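Proton-dependent oligopeptide transporter family protein (Xanthomonas campestris, PDB 6EI3) belongs to the proton-coupled POT family of the major facilitator superfamily and carries small peptides across the membrane, captured here in an auto-inhibited state. Local coordinates at the (2S)-2,3-dihydroxypropyl(7Z)-pentadec-7-enoate site. Sequence-based numbering; all coordinates share one arbitrary frame.

The (2S)-2,3-dihydroxypropyl(7Z)-pentadec-7-enoate site. Residues 76-77, 80-81, 84, 184, 187. With 78M ((2S)-2,3-dihydroxypropyl(7Z)-pentadec-7-enoate), chain B.
The outer surface of helix 62-95 and helix 168-188, which probably faces the membrane, holds a monoacylglycerol whose glycerol head lies along the first helix and whose acyl chain crosses to the second. This lipid, 78M, is of the kind used for lipid-phase crystallisation and probably comes from that medium; it is poorly ordered, so its details deserve caution. Thr77 turns its hydroxyl beside the backbone N (chi1 -63°), and Thr77 OG1 hydrogen-bonds the terminal glycerol hydroxyl, 78M O21, at 2.7 Å. Threonine fits here, with a hydroxyl for the polar head and a methyl, CG2, that packs against the glycerol carbon C20 while also meeting the edge of the Trp81 indole in its plane. One turn on, Trp81 directs its pyrrole N-H at the neighbouring glycerol hydroxyl: Trp81 NE1 donates to 78M O19 over 3.0 Å, with 151° at the hydrogen and the acceptor close to the ring plane. Tyr76 adds an aromatic flank, its ring carbon CE2 3.3 Å from 78M O21. Against the ester, Ile80 offers CG2 to the linking oxygen O2 and the carbonyl carbon C1, an apolar branch where the polar head gives way to hydrocarbon. Leu84 continues that surface: CD1 lies over the rim of one Trp81 face and touches C2 and C4 of the acyl chain. On the second helix, Trp187 has CG anti to the backbone N (chi1 176°) and spreads one indole face along the chain, with 78M C6 3.9 Å from the centroid of the Trp187 five-membered ring and C9 over the six-membered ring, both CH-pi contacts. Small Ala184 adds a methyl contact to C11 farther along. The amphipathic indole suits the border between head and tail: while its face packs on the chain, Trp187 NE1 hydrogen-bonds the oxygen of water 1 at 2.8 Å. That water oxygen lies 3.3 Å from the ester carbonyl oxygen, 78M O1.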
loop_
_atom_site.group_PDB
_atom_site.type_symbol
_atom_site.label_atom_id
_atom_site.label_comp_id
_atom_site.label_asym_id
_atom_site.label_seq_id
_atom_site.Cartn_x
_atom_site.Cartn_y
_atom_site.Cartn_z
ATOM N N TYR A 76 8.253 -6.664 20.510
ATOM C CA TYR A 76 7.270 -7.539 21.167
ATOM C C TYR A 76 6.092 -6.767 21.779
ATOM O O TYR A 76 4.936 -7.101 21.499
ATOM C CB TYR A 76 7.898 -8.453 22.250
ATOM C CG TYR A 76 6.828 -9.236 22.977
ATOM C CD1 TYR A 76 6.200 -10.324 22.371
ATOM C CD2 TYR A 76 6.362 -8.826 24.222
ATOM C CE1 TYR A 76 5.155 -11.002 23.003
ATOM C CE2 TYR A 76 5.328 -9.502 24.869
ATOM C CZ TYR A 76 4.734 -10.597 24.257
ATOM O OH TYR A 76 3.707 -11.255 24.874
ATOM N N THR A 77 6.391 -5.796 22.664
ATOM C CA THR A 77 5.368 -5.002 23.370
ATOM C C THR A 77 4.488 -4.209 22.398
ATOM O O THR A 77 3.278 -4.161 22.573
ATOM C CB THR A 77 6.047 -4.101 24.414
ATOM O OG1 THR A 77 6.687 -4.950 25.362
ATOM C CG2 THR A 77 5.070 -3.164 25.139
ATOM N N ILE A 80 2.094 -6.553 20.517
ATOM C CA ILE A 80 1.028 -6.966 21.432
ATOM C C ILE A 80 -0.057 -5.890 21.580
ATOM O O ILE A 80 -1.238 -6.201 21.438
ATOM C CB ILE A 80 1.614 -7.425 22.811
ATOM C CG1 ILE A 80 2.141 -8.871 22.742
ATOM C CG2 ILE A 80 0.598 -7.271 23.968
ATOM C CD1 ILE A 80 1.066 -10.041 22.627
ATOM N N TRP A 81 0.351 -4.630 21.843
ATOM C CA TRP A 81 -0.599 -3.547 22.070
ATOM C C TRP A 81 -1.330 -3.123 20.810
ATOM O O TRP A 81 -2.529 -2.894 20.880
ATOM C CB TRP A 81 0.058 -2.367 22.796
ATOM C CG TRP A 81 0.196 -2.650 24.264
ATOM C CD1 TRP A 81 1.343 -2.957 24.934
ATOM C CD2 TRP A 81 -0.878 -2.822 25.208
ATOM N NE1 TRP A 81 1.064 -3.225 26.255
ATOM C CE2 TRP A 81 -0.293 -3.149 26.451
ATOM C CE3 TRP A 81 -2.280 -2.701 25.129
ATOM C CZ2 TRP A 81 -1.057 -3.342 27.612
ATOM C CZ3 TRP A 81 -3.037 -2.900 26.277
ATOM C CH2 TRP A 81 -2.427 -3.210 27.503
ATOM N N LEU A 84 -3.924 -5.906 20.065
ATOM C CA LEU A 84 -5.100 -5.850 20.941
ATOM C C LEU A 84 -6.060 -4.736 20.474
ATOM O O LEU A 84 -7.274 -4.913 20.525
ATOM C CB LEU A 84 -4.691 -5.625 22.406
ATOM C CG LEU A 84 -4.050 -6.799 23.144
ATOM C CD1 LEU A 84 -3.369 -6.313 24.424
ATOM C CD2 LEU A 84 -5.065 -7.886 23.467
ATOM N N ALA A 184 -3.433 -14.261 20.324
ATOM C CA ALA A 184 -3.225 -15.292 21.338
ATOM C C ALA A 184 -1.990 -16.136 21.020
ATOM O O ALA A 184 -1.211 -16.426 21.927
ATOM C CB ALA A 184 -4.464 -16.193 21.462
ATOM N N TRP A 187 1.251 -14.171 21.641
ATOM C CA TRP A 187 1.419 -14.127 23.101
ATOM C C TRP A 187 1.901 -15.474 23.691
ATOM O O TRP A 187 2.712 -15.485 24.618
ATOM C CB TRP A 187 0.097 -13.652 23.743
ATOM C CG TRP A 187 0.080 -13.655 25.242
ATOM C CD1 TRP A 187 0.497 -12.655 26.075
ATOM C CD2 TRP A 187 -0.424 -14.700 26.084
ATOM N NE1 TRP A 187 0.321 -13.034 27.389
ATOM C CE2 TRP A 187 -0.230 -14.291 27.423
ATOM C CE3 TRP A 187 -0.979 -15.969 25.835
ATOM C CZ2 TRP A 187 -0.602 -15.093 28.514
ATOM C CZ3 TRP A 187 -1.356 -16.759 26.916
ATOM C CH2 TRP A 187 -1.157 -16.325 28.237
HETATM O O21 78M B . 5.109 -6.752 26.667
HETATM C C20 78M B . 4.550 -5.933 27.684
HETATM C C18 78M B . 3.050 -5.828 27.532
HETATM O O19 78M B . 2.563 -4.726 28.306
HETATM C C17 78M B . 2.343 -7.097 27.942
HETATM O O2 78M B . 0.958 -6.914 27.562
HETATM C C1 78M B . 0.147 -7.975 27.642
HETATM O O1 78M B . 0.520 -9.088 27.915
HETATM C C2 78M B . -1.280 -7.585 27.367
HETATM C C3 78M B . -2.267 -8.747 27.258
HETATM C C4 78M B . -2.107 -9.573 25.986
HETATM C C5 78M B . -3.205 -10.600 25.774
HETATM C C6 78M B . -2.873 -11.651 24.720
HETATM C C7 78M B . -4.066 -12.417 24.226
HETATM C C8 78M B . -4.633 -13.498 24.751
HETATM C C9 78M B . -4.247 -14.249 25.999
HETATM C C10 78M B . -5.111 -15.495 26.236
HETATM C C11 78M B . -4.703 -16.710 25.411
HETATM C C12 78M B . -5.791 -17.762 25.248
HETATM C C13 78M B . -5.314 -19.055 24.590
HETATM C C15 78M B . -6.924 -19.655 22.684
HETATM C C14 78M B . -6.423 -19.976 24.090
HETATM O O HOH W 1 1.343 -11.741 29.635
#